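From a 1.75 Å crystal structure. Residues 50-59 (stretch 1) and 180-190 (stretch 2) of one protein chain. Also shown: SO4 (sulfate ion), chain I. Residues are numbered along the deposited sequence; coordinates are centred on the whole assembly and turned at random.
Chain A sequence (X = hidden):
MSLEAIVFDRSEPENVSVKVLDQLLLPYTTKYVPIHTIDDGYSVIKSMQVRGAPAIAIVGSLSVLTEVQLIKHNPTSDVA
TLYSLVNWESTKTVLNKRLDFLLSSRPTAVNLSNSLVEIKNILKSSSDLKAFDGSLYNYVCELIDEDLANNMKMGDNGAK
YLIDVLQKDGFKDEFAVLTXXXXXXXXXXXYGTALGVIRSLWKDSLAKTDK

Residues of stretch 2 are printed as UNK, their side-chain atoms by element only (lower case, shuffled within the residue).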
# COMPACT_ATOMS: atom_id res chain seq x y z
N VAL A 50 -7.31 19.39 7.02
CA VAL A 50 -8.18 18.71 7.99
C VAL A 50 -8.86 17.59 7.22
O VAL A 50 -9.35 17.80 6.10
CB VAL A 50 -9.27 19.67 8.53
CG1 VAL A 50 -10.21 18.93 9.48
CG2 VAL A 50 -8.65 20.87 9.25
N ARG A 51 -8.90 16.39 7.80
CA ARG A 51 -9.68 15.33 7.18
C ARG A 51 -10.19 14.40 8.27
O ARG A 51 -9.95 14.63 9.46
CB ARG A 51 -8.88 14.58 6.10
CG ARG A 51 -7.37 14.43 6.37
CD ARG A 51 -7.05 13.66 7.65
NE ARG A 51 -7.75 12.38 7.68
CZ ARG A 51 -7.98 11.65 8.77
NH1 ARG A 51 -7.55 12.06 9.95
NH2 ARG A 51 -8.63 10.49 8.67
N GLY A 52 -10.92 13.36 7.88
CA GLY A 52 -11.71 12.64 8.86
C GLY A 52 -13.14 13.17 8.86
O GLY A 52 -13.36 14.37 9.01
N ALA A 53 -14.10 12.28 8.69
CA ALA A 53 -15.47 12.75 8.42
C ALA A 53 -16.02 13.75 9.44
O ALA A 53 -16.49 14.83 9.05
CB ALA A 53 -16.43 11.57 8.23
N PRO A 54 -16.00 13.42 10.73
CA PRO A 54 -16.50 14.37 11.73
C PRO A 54 -15.64 15.62 11.84
O PRO A 54 -16.22 16.70 11.98
CB PRO A 54 -16.51 13.56 13.03
CG PRO A 54 -16.49 12.10 12.55
CD PRO A 54 -15.57 12.15 11.35
N ALA A 55 -14.32 15.51 11.78
CA ALA A 55 -13.49 16.71 11.82
C ALA A 55 -13.81 17.68 10.69
O ALA A 55 -13.81 18.91 10.87
CB ALA A 55 -12.00 16.35 11.80
N ILE A 56 -14.07 17.12 9.51
CA ILE A 56 -14.48 17.95 8.37
C ILE A 56 -15.74 18.75 8.69
O ILE A 56 -15.78 19.97 8.46
CB ILE A 56 -14.67 17.07 7.12
CG1 ILE A 56 -13.32 16.51 6.67
CG2 ILE A 56 -15.40 17.86 6.01
CD1 ILE A 56 -13.42 15.37 5.68
N ALA A 57 -16.76 18.07 9.22
CA ALA A 57 -18.00 18.74 9.63
C ALA A 57 -17.76 19.80 10.70
O ALA A 57 -18.36 20.88 10.67
CB ALA A 57 -19.01 17.72 10.12
N ILE A 58 -16.90 19.49 11.66
CA ILE A 58 -16.62 20.44 12.74
C ILE A 58 -15.87 21.67 12.24
O ILE A 58 -16.27 22.80 12.56
CB ILE A 58 -15.84 19.76 13.90
CG1 ILE A 58 -16.74 18.73 14.61
CG2 ILE A 58 -15.35 20.82 14.90
CD1 ILE A 58 -15.96 17.69 15.42
N VAL A 59 -14.80 21.49 11.47
CA VAL A 59 -14.09 22.67 10.95
C VAL A 59 -14.96 23.49 10.00
O VAL A 59 -14.92 24.73 10.03
CB VAL A 59 -12.72 22.35 10.30
CG1 VAL A 59 -12.90 21.74 8.91
CG2 VAL A 59 -11.91 23.66 10.15
N UNK A 180 -7.97 0.52 9.79
CA UNK A 180 -7.58 1.18 8.55
C UNK A 180 -7.82 2.67 8.71
O UNK A 180 -8.68 3.09 9.49
c UNK A 180 -9.90 1.01 7.52
c UNK A 180 -8.57 0.41 4.79
c UNK A 180 -7.86 1.08 5.99
c UNK A 180 -8.42 0.63 7.36
N UNK A 181 -7.04 3.46 7.98
CA UNK A 181 -7.21 4.92 7.92
C UNK A 181 -6.89 5.54 9.27
O UNK A 181 -6.11 4.97 10.06
s UNK A 181 -8.69 6.95 6.67
c UNK A 181 -8.62 5.31 7.46
N UNK A 182 -7.47 6.71 9.52
CA UNK A 182 -7.34 7.35 10.82
C UNK A 182 -8.73 7.75 11.32
O UNK A 182 -9.45 8.51 10.65
c UNK A 182 -6.38 9.31 12.13
o UNK A 182 -7.07 10.32 12.29
n UNK A 182 -5.63 8.79 13.10
c UNK A 182 -6.38 8.55 10.80
N UNK A 183 -9.08 7.24 12.49
CA UNK A 183 -10.39 7.49 13.07
C UNK A 183 -10.27 7.94 14.52
O UNK A 183 -11.20 7.73 15.31
c UNK A 183 -11.25 6.22 13.00
o UNK A 183 -10.58 5.15 13.67
c UNK A 183 -11.41 5.76 11.55
N UNK A 184 -9.15 8.55 14.86
CA UNK A 184 -8.87 8.86 16.26
C UNK A 184 -9.18 10.31 16.61
O UNK A 184 -10.11 10.91 16.08
N UNK A 185 -8.39 10.87 17.51
CA UNK A 185 -8.55 12.28 17.86
C UNK A 185 -8.20 13.18 16.68
O UNK A 185 -8.69 14.31 16.60
c UNK A 185 -7.66 12.61 19.07
o UNK A 185 -8.04 11.79 20.17
N UNK A 186 -7.38 12.68 15.76
CA UNK A 186 -7.07 13.47 14.58
C UNK A 186 -8.19 13.55 13.54
O UNK A 186 -8.12 14.40 12.64
c UNK A 186 -5.74 13.03 13.93
c UNK A 186 -4.15 14.80 14.78
c UNK A 186 -4.50 13.30 14.79
c UNK A 186 -3.31 12.47 14.30
N UNK A 187 -9.19 12.68 13.66
CA UNK A 187 -10.28 12.61 12.69
C UNK A 187 -11.59 13.16 13.23
O UNK A 187 -12.60 13.17 12.52
c UNK A 187 -10.47 11.16 12.21
N UNK A 188 -11.58 13.61 14.48
CA UNK A 188 -12.82 13.86 15.23
C UNK A 188 -12.59 14.98 16.25
O UNK A 188 -11.57 15.67 16.20
o UNK A 188 -12.46 12.24 17.06
c UNK A 188 -13.34 12.60 15.97
c UNK A 188 -13.40 11.37 15.07
N UNK A 189 -13.52 15.16 17.18
CA UNK A 189 -13.31 16.13 18.25
C UNK A 189 -12.39 15.54 19.32
O UNK A 189 -12.01 16.24 20.27
o UNK A 189 -15.22 15.39 19.56
c UNK A 189 -14.66 16.52 18.88
N UNK A 190 -12.03 14.26 19.18
CA UNK A 190 -11.23 13.59 20.19
C UNK A 190 -11.74 12.19 20.51
O UNK A 190 -12.93 11.92 20.39
S SO4 I . -10.42 11.06 4.92
O1 SO4 I . -11.15 12.29 5.25
O2 SO4 I . -10.31 10.96 3.47
O3 SO4 I . -9.09 11.12 5.49
O4 SO4 I . -11.18 9.92 5.43

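Position 180 carries four carbons, forked at the first, with one arm two carbons long: isoleucine, I180. It is buried, but lies out of reach of stretch 1. Position 181 has one carbon followed by a sulfur, so it is cysteine, C181. Its SG lies 4.1 Å from R51 NH2, a contact oblique to the guanidinium.

Position 182 has two carbons, the second bearing one oxygen and one nitrogen; this planar amide ends a short chain and identifies asparagine, N182. Its amide oxygen and backbone carbonyl both serve the arginine: R51 NH1 donates to N182 OD1 at 3.0 Å, and R51 NH2 to N182 O at 2.9 Å. The short side chain, whose CA-to-CB bond points toward stretch 1, lets one residue offer two acceptors to one cation, while ND2 is satisfied elsewhere in the structure.

Position 183 has one carbon carrying an oxygen and a carbon, hence threonine, T183; its CA-to-CB bond points away from stretch 1, and its hydroxyl is bonded elsewhere in the structure. Position 184 has no side-chain atoms and is glycine, G184, whose carbonyl accepts the backbone N of position 187 at 3.1 Å from G184 O. Position 185, one carbon then one oxygen, is serine, S185, out of reach of stretch 1.

Position 186 shows four carbons forked at the second: leucine, L186. Its CA-to-CB bond points sideways, with L186 CB 4.5 Å from R51 NH1. Position 187 has a single carbon, alanine, A187. That small group fits beside the arginine, with A187 CB 3.8 Å from R51 NH1, and the CA atoms of A187 and G52 are only 4.1 Å apart. A CB on G52 would fall 2.6 Å from A187 CA, so glycine permits the approach.

Position 188 again has one carbon bearing an oxygen and a carbon: threonine, T188. Its methyl CG2 meets P54 CG at 4.1 Å, while its hydroxyl ties the loop together, OG1 donating to G184 O at 2.9 Å and accepting from the backbone N of position 190 at 3.0 Å. Position 189, one carbon then one oxygen, is serine, S189; its CB packs 3.9 Å from I58 CD1. Position 190 lacks a side chain and is glycine, G190, as its backbone angles demand.

The contact combines two anchors. R51 grips N182 while its NE donates to SO4 O3 at 2.9 Å, and the backbone N of A55, in the helix's first turn, donates to A187 O at 3.0 Å. Around them, the CA-to-CB bonds of P54, A55 and I58 point toward the loop, and these residues pack against it.

Stretch 2 180-190: ICNTGSLATSG
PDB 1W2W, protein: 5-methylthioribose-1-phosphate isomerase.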